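Local coordinates for protein CRISPR-associated endonuclease C2c1 (Alicyclobacillus acidoterrestris, PDB 5U31) that acts as an RNA-guided CRISPR endonuclease that recognises PAM-flanked target DNA and cuts it with a metal-dependent RuvC nuclease domain, defending the bacterium against mobile genetic elements, at residues 576-582 with 617-623; 819-825 with 836-842. The protein carries 3 engineered substitutions. All coordinates share one frame; numbering follows the deposited sequence.

How the contacts relate
Two neighbouring pieces of the RuvC nuclease hold one nucleotide of the guide RNA between them. Contact 1 pairs two strands of the central sheet, and contact 2 fastens the end of helix 796-822 to a small hairpin; their centres lie about 13 Å apart. Arg617 of contact 1 forms a salt bridge with Glu820 of contact 2, and its NE sits 3.6 Å from Tyr840 CG. Leu621 CD2 packs 3.5 Å from Glu820 CG. G9 of chain B touches both contacts. On the other face of the sheet, the side chain of Ser579 comes within about 3 Å of that of Ala978, an engineered residue at an active-site position.

Contact 1: 576-582 with 617-623. With nucleotides of chain B.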
ATOM      1  N   THR A 576      17.933  -1.673   5.842  1.00 35.71           N
ATOM      2  CA  THR A 576      17.912  -0.318   6.376  1.00 46.44           C
ATOM      3  C   THR A 576      16.682   0.388   5.829  1.00 40.69           C
ATOM      4  O   THR A 576      16.475   0.427   4.611  1.00 44.27           O
ATOM      5  CB  THR A 576      19.173   0.457   5.993  1.00 45.48           C
ATOM      6  OG1 THR A 576      19.154   0.735   4.587  1.00 65.16           O
ATOM      7  CG2 THR A 576      20.402  -0.354   6.323  1.00 36.76           C
ATOM      8  N   SER A 577      15.864   0.937   6.729  1.00 35.02           N
ATOM      9  CA  SER A 577      14.592   1.508   6.303  1.00 33.89           C
ATOM     10  C   SER A 577      14.802   2.635   5.301  1.00 33.74           C
ATOM     11  O   SER A 577      14.072   2.734   4.308  1.00 44.95           O
ATOM     12  CB  SER A 577      13.806   1.999   7.519  1.00 42.25           C
ATOM     13  OG  SER A 577      13.424   0.910   8.344  1.00 50.37           O
ATOM     14  N   ALA A 578      15.808   3.476   5.527  1.00 34.16           N
ATOM     15  CA  ALA A 578      16.044   4.618   4.655  1.00 34.13           C
ATOM     16  C   ALA A 578      17.527   4.946   4.629  1.00 47.63           C
ATOM     17  O   ALA A 578      18.173   4.990   5.678  1.00 49.00           O
ATOM     18  CB  ALA A 578      15.247   5.841   5.118  1.00 33.84           C
ATOM     19  N   SER A 579      18.052   5.174   3.428  1.00 34.93           N
ATOM     20  CA  SER A 579      19.419   5.632   3.225  1.00 35.58           C
ATOM     21  C   SER A 579      19.359   6.922   2.422  1.00 35.55           C
ATOM     22  O   SER A 579      18.764   6.958   1.339  1.00 35.20           O
ATOM     23  CB  SER A 579      20.252   4.572   2.506  1.00 35.93           C
ATOM     24  OG  SER A 579      20.071   3.307   3.115  1.00 35.90           O
ATOM     25  N   ILE A 580      19.957   7.980   2.958  1.00 35.98           N
ATOM     26  CA  ILE A 580      19.776   9.316   2.416  1.00 35.99           C
ATOM     27  C   ILE A 580      21.130   9.898   2.045  1.00 36.75           C
ATOM     28  O   ILE A 580      22.175   9.485   2.551  1.00 37.30           O
ATOM     29  CB  ILE A 580      19.035  10.244   3.406  1.00 35.83           C
ATOM     30  CG1 ILE A 580      19.920  10.574   4.612  1.00 36.48           C
ATOM     31  CG2 ILE A 580      17.732   9.604   3.866  1.00 35.13           C
ATOM     32  CD1 ILE A 580      20.535  11.959   4.560  1.00 37.05           C
ATOM     33  N   SER A 581      21.095  10.867   1.136  1.00 36.84           N
ATOM     34  CA  SER A 581      22.265  11.665   0.805  1.00 37.61           C
ATOM     35  C   SER A 581      21.782  13.057   0.437  1.00 37.64           C
ATOM     36  O   SER A 581      20.838  13.197  -0.345  1.00 37.14           O
ATOM     37  CB  SER A 581      23.067  11.049  -0.344  1.00 37.91           C
ATOM     38  OG  SER A 581      22.238  10.825  -1.463  1.00 63.62           O
ATOM     39  N   VAL A 582      22.425  14.071   1.006  1.00 38.27           N
ATOM     40  CA  VAL A 582      21.999  15.458   0.882  1.00 38.42           C
ATOM     41  C   VAL A 582      22.961  16.175  -0.052  1.00 39.16           C
ATOM     42  O   VAL A 582      24.183  16.031   0.074  1.00 59.74           O
ATOM     43  CB  VAL A 582      21.938  16.146   2.259  1.00 38.69           C
ATOM     44  CG1 VAL A 582      21.596  17.613   2.111  1.00 38.98           C
ATOM     45  CG2 VAL A 582      20.922  15.460   3.140  1.00 37.98           C
ATOM     46  N   ARG A 617      26.148  15.366   2.891  1.00 41.01           N
ATOM     47  CA  ARG A 617      26.277  14.247   3.811  1.00 40.86           C
ATOM     48  C   ARG A 617      25.489  13.063   3.275  1.00 39.99           C
ATOM     49  O   ARG A 617      24.575  13.217   2.462  1.00 39.40           O
ATOM     50  CB  ARG A 617      25.786  14.617   5.217  1.00 48.24           C
ATOM     51  CG  ARG A 617      24.291  14.871   5.302  1.00 46.09           C
ATOM     52  CD  ARG A 617      23.941  15.671   6.542  1.00 40.30           C
ATOM     53  NE  ARG A 617      22.830  16.585   6.290  1.00 39.90           N
ATOM     54  CZ  ARG A 617      21.567  16.311   6.586  1.00 40.77           C
ATOM     55  NH1 ARG A 617      21.269  15.149   7.153  1.00 38.70           N
ATOM     56  NH2 ARG A 617      20.606  17.191   6.326  1.00 41.01           N
ATOM     57  N   SER A 618      25.868  11.877   3.740  1.00 39.99           N
ATOM     58  CA  SER A 618      25.084  10.668   3.544  1.00 39.25           C
ATOM     59  C   SER A 618      24.935   9.971   4.884  1.00 40.25           C
ATOM     60  O   SER A 618      25.831  10.030   5.733  1.00 49.33           O
ATOM     61  CB  SER A 618      25.722   9.721   2.523  1.00 39.36           C
ATOM     62  OG  SER A 618      25.594  10.226   1.206  1.00 39.27           O
ATOM     63  N   GLN A 619      23.795   9.315   5.072  1.00 38.47           N
ATOM     64  CA  GLN A 619      23.480   8.710   6.352  1.00 38.42           C
ATOM     65  C   GLN A 619      22.583   7.505   6.130  1.00 37.74           C
ATOM     66  O   GLN A 619      21.810   7.458   5.171  1.00 37.16           O
ATOM     67  CB  GLN A 619      22.799   9.715   7.289  1.00 38.36           C
ATOM     68  CG  GLN A 619      23.737  10.361   8.289  1.00 58.72           C
ATOM     69  CD  GLN A 619      24.261   9.372   9.314  1.00 85.66           C
ATOM     70  OE1 GLN A 619      23.490   8.644   9.945  1.00 81.53           O
ATOM     71  NE2 GLN A 619      25.579   9.334   9.479  1.00102.45           N
ATOM     72  N   LEU A 620      22.701   6.530   7.021  1.00 37.89           N
ATOM     73  CA  LEU A 620      21.780   5.403   7.072  1.00 37.34           C
ATOM     74  C   LEU A 620      20.746   5.697   8.153  1.00 48.10           C
ATOM     75  O   LEU A 620      21.069   5.698   9.345  1.00 55.45           O
ATOM     76  CB  LEU A 620      22.523   4.097   7.347  1.00 37.77           C
ATOM     77  CG  LEU A 620      23.511   3.640   6.272  1.00 42.32           C
ATOM     78  CD1 LEU A 620      23.896   2.190   6.488  1.00 43.36           C
ATOM     79  CD2 LEU A 620      22.929   3.840   4.885  1.00 41.77           C
ATOM     80  N   LEU A 621      19.508   5.968   7.736  1.00 40.86           N
ATOM     81  CA  LEU A 621      18.425   6.257   8.675  1.00 37.97           C
ATOM     82  C   LEU A 621      17.809   4.940   9.145  1.00 44.06           C
ATOM     83  O   LEU A 621      16.678   4.577   8.814  1.00 47.67           O
ATOM     84  CB  LEU A 621      17.381   7.167   8.041  1.00 35.39           C
ATOM     85  CG  LEU A 621      17.839   8.540   7.550  1.00 41.13           C
ATOM     86  CD1 LEU A 621      16.642   9.462   7.387  1.00 35.12           C
ATOM     87  CD2 LEU A 621      18.876   9.146   8.484  1.00 36.43           C
ATOM     88  N   LYS A 622      18.592   4.214   9.935  1.00 36.34           N
ATOM     89  CA  LYS A 622      18.114   2.959  10.492  1.00 36.29           C
ATOM     90  C   LYS A 622      17.069   3.233  11.566  1.00 46.24           C
ATOM     91  O   LYS A 622      17.289   4.040  12.475  1.00 51.72           O
ATOM     92  CB  LYS A 622      19.277   2.157  11.075  1.00 37.06           C
ATOM     93  CG  LYS A 622      20.219   1.565  10.042  1.00 37.28           C
ATOM     94  CD  LYS A 622      21.478   1.024  10.704  1.00 48.63           C
ATOM     95  CE  LYS A 622      22.410   0.363   9.697  1.00 41.78           C
ATOM     96  NZ  LYS A 622      21.884  -0.944   9.226  1.00 44.58           N
ATOM     97  N   LEU A 623      15.916   2.586  11.440  1.00 42.11           N
ATOM     98  CA  LEU A 623      14.995   2.517  12.549  1.00 35.48           C
ATOM     99  C   LEU A 623      15.554   1.559  13.596  1.00 45.12           C
ATOM    100  O   LEU A 623      16.407   0.722  13.288  1.00 46.10           O
ATOM    101  CB  LEU A 623      13.618   2.060  12.076  1.00 34.77           C
ATOM    102  CG  LEU A 623      12.802   3.104  11.310  1.00 43.05           C
ATOM    103  CD1 LEU A 623      11.517   2.507  10.760  1.00 33.99           C
ATOM    104  CD2 LEU A 623      12.493   4.297  12.199  1.00 34.22           C
TER
ATOM    105  P     G B   9      28.687  15.318  10.659  1.00 51.20           P
ATOM    106  OP1   G B   9      27.638  16.346  10.866  1.00 43.98           O
ATOM    107  OP2   G B   9      30.115  15.720  10.565  1.00 46.72           O
ATOM    108  O5'   G B   9      28.559  14.247  11.829  1.00 44.21           O
ATOM    109  C5'   G B   9      27.290  13.759  12.254  1.00 43.38           C
ATOM    110  C4'   G B   9      27.452  12.568  13.166  1.00 43.49           C
ATOM    111  O4'   G B   9      26.180  12.235  13.791  1.00 42.82           O
ATOM    112  C3'   G B   9      27.951  11.288  12.492  1.00 44.62           C
ATOM    113  O3'   G B   9      28.886  10.638  13.344  1.00 44.04           O
ATOM    114  C2'   G B   9      26.687  10.441  12.386  1.00 43.14           C
ATOM    115  O2'   G B   9      26.911   9.049  12.349  1.00 45.06           O
ATOM    116  C1'   G B   9      25.939  10.854  13.645  1.00 42.30           C
ATOM    117  N9    G B   9      24.497  10.617  13.583  1.00 44.18           N
ATOM    118  C8    G B   9      23.786   9.771  14.400  1.00 44.23           C
ATOM    119  N7    G B   9      22.517   9.731  14.112  1.00 46.11           N
ATOM    120  C5    G B   9      22.386  10.596  13.034  1.00 44.20           C
ATOM    121  C6    G B   9      21.234  10.958  12.294  1.00 39.06           C
ATOM    122  O6    G B   9      20.069  10.578  12.447  1.00 56.25           O
ATOM    123  N1    G B   9      21.537  11.863  11.286  1.00 39.09           N
ATOM    124  C2    G B   9      22.785  12.358  11.015  1.00 39.83           C
ATOM    125  N2    G B   9      22.849  13.220   9.989  1.00 39.77           N
ATOM    126  N3    G B   9      23.872  12.031  11.695  1.00 48.63           N
ATOM    127  C4    G B   9      23.599  11.150  12.685  1.00 45.99           C
ATOM    128  P     A B   6      32.557   8.137  -3.152  1.00 46.02           P
ATOM    129  OP1   A B   6      32.183   7.536  -4.455  1.00 43.09           O
ATOM    130  OP2   A B   6      33.610   9.189  -3.106  1.00 44.21           O
ATOM    131  O5'   A B   6      31.221   8.697  -2.496  1.00 42.50           O
ATOM    132  C5'   A B   6      30.797  10.034  -2.725  1.00 51.05           C
ATOM    133  C4'   A B   6      30.818  10.834  -1.451  1.00 42.60           C
ATOM    134  O4'   A B   6      29.901  10.200  -0.522  1.00 41.88           O
ATOM    135  C3'   A B   6      32.188  10.885  -0.770  1.00 71.42           C
ATOM    136  O3'   A B   6      32.691  12.217  -0.521  1.00 69.50           O
ATOM    137  C2'   A B   6      32.031  10.027   0.493  1.00 43.29           C
ATOM    138  O2'   A B   6      32.704  10.500   1.637  1.00 61.94           O
ATOM    139  C1'   A B   6      30.526   9.973   0.724  1.00 42.29           C
ATOM    140  N9    A B   6      30.138   8.646   1.206  1.00 49.65           N
ATOM    141  C8    A B   6      30.325   7.463   0.536  1.00 48.34           C
ATOM    142  N7    A B   6      29.937   6.402   1.199  1.00 41.44           N
ATOM    143  C5    A B   6      29.482   6.919   2.401  1.00 46.52           C
ATOM    144  C6    A B   6      28.944   6.301   3.541  1.00 41.01           C
ATOM    145  N6    A B   6      28.770   4.983   3.647  1.00 40.82           N
ATOM    146  N1    A B   6      28.583   7.092   4.572  1.00 42.80           N
ATOM    147  C2    A B   6      28.764   8.414   4.459  1.00 46.59           C
ATOM    148  N3    A B   6      29.262   9.116   3.442  1.00 42.23           N
ATOM    149  C4    A B   6      29.607   8.300   2.430  1.00 47.00           C
TER
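Ile580 and Gln619 are joined by two backbone hydrogen bonds between strands 578-582 and 617-621, which run antiparallel at 163°. Ile580 N donates to Gln619 O at 2.9 Å and Gln619 N returns a bond to Ile580 O at 3.0 Å. The next hydrogen-bonded pair, Val582 with Arg617, is uneven: Val582 N reaches Arg617 O at 2.7 Å, whereas the return bond is weak. Between these pairs Ser581 faces Ser618 as a non-hydrogen-bonded pair.

Apolar contacts gather on the face bearing Ile580, Val582 and Leu621. Ile580 CG2 meets Leu621 CD1 at 3.7 Å, the two side chains crossing at about a right angle. Val582 CG2 lies over the centre of the Arg617 guanidinium, 3.6 Å from Arg617 CZ. Arg617 reaches this place because its CG leaves CB flanked by both backbone neighbours, N and C (chi1 67°), and the chain bends at chi3.

These strands belong to the RNase H-like sheet of the RuvC nuclease, and a helix lies against each face. Helix 796-822 packs on Ile580 and Leu621, while helix 977-990 meets Ser579, Ser581 and Ser618.

Several polar side chains find partners beyond the two strands. Arg617 NH1 makes a salt bridge to Glu820, and the same side chain forms a cation-pi contact with Tyr840. Ser618 OG bonds to the guide-binding His615, and Ser577 OG to Glu626. Within 576-582 itself, Thr576 OG1 bonds to Ser579 OG at 3.1 Å.

Guide RNA lies against the second strand. Bent at chi2, Gln619 lays its amide nearly flat over the base of G9 of chain B, its CD 3.6 Å from G9 N3. Ser618 O approaches C2 of A6 of chain B at 3.6 Å.

Contact 2: 819-825 with 836-842; sequences MEALGYV and WVAKYPP. With nucleotides of chain B.
Gly823 O is gripped by two successive amides of the opposite segment. Lys839 N lies nearly along the carbonyl axis at 2.9 Å, while Tyr840 N comes in the carbonyl plane, on a lone pair, at 3.2 Å. Gly823 itself has positive phi (100°) and closes helix 796-822 with a Schellman motif, turning the chain straight into the hairpin of strands 824-827 and 835-838. There Val825 and Val837 form a hydrogen-bonded antiparallel pair, Val825 N reaching Val837 O at 3.0 Å.

Trp836 carries the packing on one side. Selenomethionine Met819 sets its CG over the six-membered ring, a CH-pi contact of 4.0 Å to the centroid, and its SE stands farther above the same ring as a Met-aromatic contact. Tyr824 CB touches Trp836 CE3 at 3.7 Å. Across the hairpin, Val825 CG2 meets the edge of the Tyr840 ring.

The RNA is held at three points. Trp836 NE1 donates to OP1 of A91 of chain B at 2.9 Å. Tyr840 OH donates to OP1 of G9 of chain B, and that oxygen lies at the edge of the Tyr840 ring, near its plane. Glu820 OE2 accepts from G9 N2 at 2.6 Å; G9 N1 lies beside the same oxygen, modelled too close to be taken literally. Neutral donors thus meet the phosphates, whereas a carboxylate meets the guanine, chemistry that appears suited to reading its N1/N2 edge.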
HETATM    1  N   MSE A 819      12.399  14.593   9.669  1.00 35.23           N
HETATM    2  CA  MSE A 819      13.287  15.236  10.623  1.00 36.06           C
HETATM    3  C   MSE A 819      14.706  15.410  10.077  1.00 37.87           C
HETATM    4  O   MSE A 819      15.341  16.437  10.312  1.00 47.76           O
HETATM    5  CB  MSE A 819      13.306  14.442  11.919  1.00 36.25           C
HETATM    6  CG  MSE A 819      12.023  14.603  12.700  1.00 46.98           C
HETATM    7 SE   MSE A 819      11.672  16.481  13.103  1.00 53.48          SE
HETATM    8  CE  MSE A 819       9.720  16.367  13.216  1.00 66.74           C
ATOM      9  N   GLU A 820      15.190  14.409   9.335  1.00 35.80           N
ATOM     10  CA  GLU A 820      16.495  14.528   8.692  1.00 36.32           C
ATOM     11  C   GLU A 820      16.466  15.546   7.560  1.00 44.15           C
ATOM     12  O   GLU A 820      17.395  16.349   7.415  1.00 45.65           O
ATOM     13  CB  GLU A 820      16.951  13.165   8.173  1.00 36.10           C
ATOM     14  CG  GLU A 820      18.050  12.524   9.004  1.00 45.80           C
ATOM     15  CD  GLU A 820      19.429  13.039   8.651  1.00 44.86           C
ATOM     16  OE1 GLU A 820      19.619  13.477   7.502  1.00 45.81           O
ATOM     17  OE2 GLU A 820      20.321  13.015   9.521  1.00 47.41           O
ATOM     18  N   ALA A 821      15.407  15.526   6.746  1.00 35.87           N
ATOM     19  CA  ALA A 821      15.293  16.490   5.657  1.00 35.69           C
ATOM     20  C   ALA A 821      15.291  17.919   6.185  1.00 41.20           C
ATOM     21  O   ALA A 821      15.956  18.797   5.624  1.00 51.00           O
ATOM     22  CB  ALA A 821      14.030  16.213   4.842  1.00 34.88           C
ATOM     23  N   LEU A 822      14.562  18.170   7.275  1.00 47.61           N
ATOM     24  CA  LEU A 822      14.536  19.501   7.868  1.00 41.32           C
ATOM     25  C   LEU A 822      15.849  19.863   8.549  1.00 47.85           C
ATOM     26  O   LEU A 822      16.086  21.045   8.818  1.00 49.37           O
ATOM     27  CB  LEU A 822      13.386  19.601   8.866  1.00 38.44           C
ATOM     28  CG  LEU A 822      12.002  19.503   8.229  1.00 36.11           C
ATOM     29  CD1 LEU A 822      10.944  19.146   9.258  1.00 37.64           C
ATOM     30  CD2 LEU A 822      11.675  20.820   7.568  1.00 42.56           C
ATOM     31  N   GLY A 823      16.702  18.887   8.830  1.00 38.91           N
ATOM     32  CA  GLY A 823      17.974  19.145   9.461  1.00 39.85           C
ATOM     33  C   GLY A 823      18.030  18.888  10.950  1.00 40.20           C
ATOM     34  O   GLY A 823      18.888  19.469  11.625  1.00 41.12           O
ATOM     35  N   TYR A 824      17.157  18.040  11.479  1.00 38.54           N
ATOM     36  CA  TYR A 824      17.128  17.738  12.900  1.00 38.88           C
ATOM     37  C   TYR A 824      17.696  16.347  13.156  1.00 49.27           C
ATOM     38  O   TYR A 824      17.437  15.408  12.396  1.00 54.70           O
ATOM     39  CB  TYR A 824      15.703  17.844  13.450  1.00 38.37           C
ATOM     40  CG  TYR A 824      15.179  19.260  13.464  1.00 38.64           C
ATOM     41  CD1 TYR A 824      15.250  20.032  14.613  1.00 40.29           C
ATOM     42  CD2 TYR A 824      14.630  19.833  12.323  1.00 47.24           C
ATOM     43  CE1 TYR A 824      14.777  21.331  14.635  1.00 39.75           C
ATOM     44  CE2 TYR A 824      14.156  21.134  12.334  1.00 38.50           C
ATOM     45  CZ  TYR A 824      14.234  21.877  13.494  1.00 42.60           C
ATOM     46  OH  TYR A 824      13.771  23.172  13.525  1.00 51.85           O
ATOM     47  N   VAL A 825      18.475  16.227  14.226  1.00 40.21           N
ATOM     48  CA  VAL A 825      19.102  14.971  14.616  1.00 43.60           C
ATOM     49  C   VAL A 825      18.831  14.729  16.094  1.00 55.33           C
ATOM     50  O   VAL A 825      19.095  15.602  16.930  1.00 57.47           O
ATOM     51  CB  VAL A 825      20.615  14.982  14.338  1.00 45.33           C
ATOM     52  CG1 VAL A 825      21.275  13.757  14.946  1.00 58.11           C
ATOM     53  CG2 VAL A 825      20.872  15.044  12.845  1.00 45.07           C
ATOM     54  N   TRP A 836      15.857  16.533  20.226  1.00 52.14           N
ATOM     55  CA  TRP A 836      16.002  16.972  18.847  1.00 42.43           C
ATOM     56  C   TRP A 836      16.752  18.295  18.801  1.00 50.88           C
ATOM     57  O   TRP A 836      16.430  19.234  19.536  1.00 53.21           O
ATOM     58  CB  TRP A 836      14.640  17.116  18.177  1.00 39.58           C
ATOM     59  CG  TRP A 836      13.972  15.818  17.874  1.00 38.69           C
ATOM     60  CD1 TRP A 836      12.965  15.233  18.578  1.00 38.37           C
ATOM     61  CD2 TRP A 836      14.260  14.943  16.780  1.00 42.93           C
ATOM     62  NE1 TRP A 836      12.608  14.043  17.992  1.00 40.77           N
ATOM     63  CE2 TRP A 836      13.388  13.842  16.885  1.00 42.44           C
ATOM     64  CE3 TRP A 836      15.171  14.981  15.720  1.00 42.52           C
ATOM     65  CZ2 TRP A 836      13.400  12.791  15.973  1.00 51.91           C
ATOM     66  CZ3 TRP A 836      15.182  13.939  14.820  1.00 37.45           C
ATOM     67  CH2 TRP A 836      14.301  12.859  14.949  1.00 36.82           C
ATOM     68  N   VAL A 837      17.761  18.364  17.940  1.00 52.91           N
ATOM     69  CA  VAL A 837      18.578  19.553  17.759  1.00 43.57           C
ATOM     70  C   VAL A 837      18.610  19.874  16.274  1.00 46.72           C
ATOM     71  O   VAL A 837      18.590  18.975  15.430  1.00 54.68           O
ATOM     72  CB  VAL A 837      20.011  19.350  18.302  1.00 46.54           C
ATOM     73  CG1 VAL A 837      20.770  20.664  18.324  1.00 61.02           C
ATOM     74  CG2 VAL A 837      19.975  18.722  19.685  1.00 45.08           C
ATOM     75  N   ALA A 838      18.650  21.163  15.950  1.00 42.33           N
ATOM     76  CA  ALA A 838      18.791  21.596  14.562  1.00 44.62           C
ATOM     77  C   ALA A 838      20.279  21.659  14.233  1.00 45.81           C
ATOM     78  O   ALA A 838      20.969  22.609  14.607  1.00 49.03           O
ATOM     79  CB  ALA A 838      18.105  22.940  14.340  1.00 42.20           C
ATOM     80  N   LYS A 839      20.777  20.643  13.524  1.00 50.21           N
ATOM     81  CA  LYS A 839      22.197  20.534  13.202  1.00 46.25           C
ATOM     82  C   LYS A 839      22.552  20.992  11.795  1.00 42.95           C
ATOM     83  O   LYS A 839      23.675  21.456  11.579  1.00 55.53           O
ATOM     84  CB  LYS A 839      22.678  19.088  13.383  1.00 42.76           C
ATOM     85  CG  LYS A 839      23.174  18.776  14.789  1.00 68.06           C
ATOM     86  CD  LYS A 839      23.325  17.276  15.038  1.00 80.88           C
ATOM     87  CE  LYS A 839      24.413  16.649  14.173  1.00 83.57           C
ATOM     88  NZ  LYS A 839      24.495  15.166  14.356  1.00 71.55           N
ATOM     89  N   TYR A 840      21.646  20.880  10.835  1.00 45.35           N
ATOM     90  CA  TYR A 840      21.969  21.151   9.444  1.00 47.17           C
ATOM     91  C   TYR A 840      20.957  22.100   8.824  1.00 50.23           C
ATOM     92  O   TYR A 840      19.833  22.239   9.321  1.00 49.82           O
ATOM     93  CB  TYR A 840      22.009  19.850   8.628  1.00 41.18           C
ATOM     94  CG  TYR A 840      22.856  18.751   9.226  1.00 41.39           C
ATOM     95  CD1 TYR A 840      24.234  18.759   9.091  1.00 42.20           C
ATOM     96  CD2 TYR A 840      22.270  17.693   9.908  1.00 40.81           C
ATOM     97  CE1 TYR A 840      25.007  17.751   9.626  1.00 42.43           C
ATOM     98  CE2 TYR A 840      23.036  16.682  10.447  1.00 41.06           C
ATOM     99  CZ  TYR A 840      24.402  16.716  10.303  1.00 41.87           C
ATOM    100  OH  TYR A 840      25.171  15.710  10.840  1.00 52.73           O
ATOM    101  N   PRO A 841      21.334  22.785   7.744  1.00 41.93           N
ATOM    102  CA  PRO A 841      20.338  23.497   6.950  1.00 41.53           C
ATOM    103  C   PRO A 841      19.363  22.522   6.323  1.00 45.88           C
ATOM    104  O   PRO A 841      19.735  21.391   5.959  1.00 58.20           O
ATOM    105  CB  PRO A 841      21.182  24.211   5.887  1.00 42.20           C
ATOM    106  CG  PRO A 841      22.521  24.356   6.512  1.00 43.21           C
ATOM    107  CD  PRO A 841      22.707  23.116   7.330  1.00 42.84           C
ATOM    108  N   PRO A 842      18.107  22.922   6.159  1.00 39.82           N
ATOM    109  CA  PRO A 842      17.093  21.985   5.673  1.00 43.23           C
ATOM    110  C   PRO A 842      17.160  21.791   4.166  1.00 48.05           C
ATOM    111  O   PRO A 842      17.771  22.566   3.426  1.00 47.24           O
ATOM    112  CB  PRO A 842      15.778  22.655   6.079  1.00 38.42           C
ATOM    113  CG  PRO A 842      16.088  24.102   5.980  1.00 39.29           C
ATOM    114  CD  PRO A 842      17.539  24.257   6.410  1.00 40.23           C
TER
ATOM    115  P     G B   9      28.687  15.318  10.659  1.00 51.20           P
ATOM    116  OP1   G B   9      27.638  16.346  10.866  1.00 43.98           O
ATOM    117  OP2   G B   9      30.115  15.720  10.565  1.00 46.72           O
ATOM    118  O5'   G B   9      28.559  14.247  11.829  1.00 44.21           O
ATOM    119  C5'   G B   9      27.290  13.759  12.254  1.00 43.38           C
ATOM    120  C4'   G B   9      27.452  12.568  13.166  1.00 43.49           C
ATOM    121  O4'   G B   9      26.180  12.235  13.791  1.00 42.82           O
ATOM    122  C3'   G B   9      27.951  11.288  12.492  1.00 44.62           C
ATOM    123  O3'   G B   9      28.886  10.638  13.344  1.00 44.04           O
ATOM    124  C2'   G B   9      26.687  10.441  12.386  1.00 43.14           C
ATOM    125  O2'   G B   9      26.911   9.049  12.349  1.00 45.06           O
ATOM    126  C1'   G B   9      25.939  10.854  13.645  1.00 42.30           C
ATOM    127  N9    G B   9      24.497  10.617  13.583  1.00 44.18           N
ATOM    128  C8    G B   9      23.786   9.771  14.400  1.00 44.23           C
ATOM    129  N7    G B   9      22.517   9.731  14.112  1.00 46.11           N
ATOM    130  C5    G B   9      22.386  10.596  13.034  1.00 44.20           C
ATOM    131  C6    G B   9      21.234  10.958  12.294  1.00 39.06           C
ATOM    132  O6    G B   9      20.069  10.578  12.447  1.00 56.25           O
ATOM    133  N1    G B   9      21.537  11.863  11.286  1.00 39.09           N
ATOM    134  C2    G B   9      22.785  12.358  11.015  1.00 39.83           C
ATOM    135  N2    G B   9      22.849  13.220   9.989  1.00 39.77           N
ATOM    136  N3    G B   9      23.872  12.031  11.695  1.00 48.63           N
ATOM    137  C4    G B   9      23.599  11.150  12.685  1.00 45.99           C
ATOM    138  P     A B  91       9.771  11.096  18.775  1.00 39.66           P
ATOM    139  OP1   A B  91      10.599  11.942  17.872  1.00 42.36           O
ATOM    140  OP2   A B  91       9.329  11.610  20.096  1.00 36.70           O
ATOM    141  O5'   A B  91       8.500  10.634  17.939  1.00 35.16           O
ATOM    142  C5'   A B  91       8.672  10.171  16.614  1.00 34.58           C
ATOM    143  C4'   A B  91       7.508   9.339  16.150  1.00 37.59           C
ATOM    144  O4'   A B  91       7.232   8.282  17.103  1.00 34.06           O
ATOM    145  C3'   A B  91       6.185  10.063  16.022  1.00 33.38           C
ATOM    146  O3'   A B  91       6.099  10.831  14.838  1.00 38.01           O
ATOM    147  C2'   A B  91       5.188   8.919  16.081  1.00 43.44           C
ATOM    148  O2'   A B  91       5.162   8.224  14.845  1.00 39.92           O
ATOM    149  C1'   A B  91       5.847   8.010  17.117  1.00 47.72           C
ATOM    150  N9    A B  91       5.327   8.243  18.479  1.00 41.80           N
ATOM    151  C8    A B  91       5.918   8.921  19.516  1.00 38.76           C
ATOM    152  N7    A B  91       5.188   8.937  20.606  1.00 46.70           N
ATOM    153  C5    A B  91       4.043   8.224  20.266  1.00 36.36           C
ATOM    154  C6    A B  91       2.877   7.880  20.979  1.00 34.39           C
ATOM    155  N6    A B  91       2.643   8.216  22.248  1.00 35.02           N
ATOM    156  N1    A B  91       1.936   7.159  20.336  1.00 37.20           N
ATOM    157  C2    A B  91       2.153   6.812  19.064  1.00 33.18           C
ATOM    158  N3    A B  91       3.199   7.073  18.289  1.00 34.29           N
ATOM    159  C4    A B  91       4.121   7.790  18.957  1.00 39.39           C
TER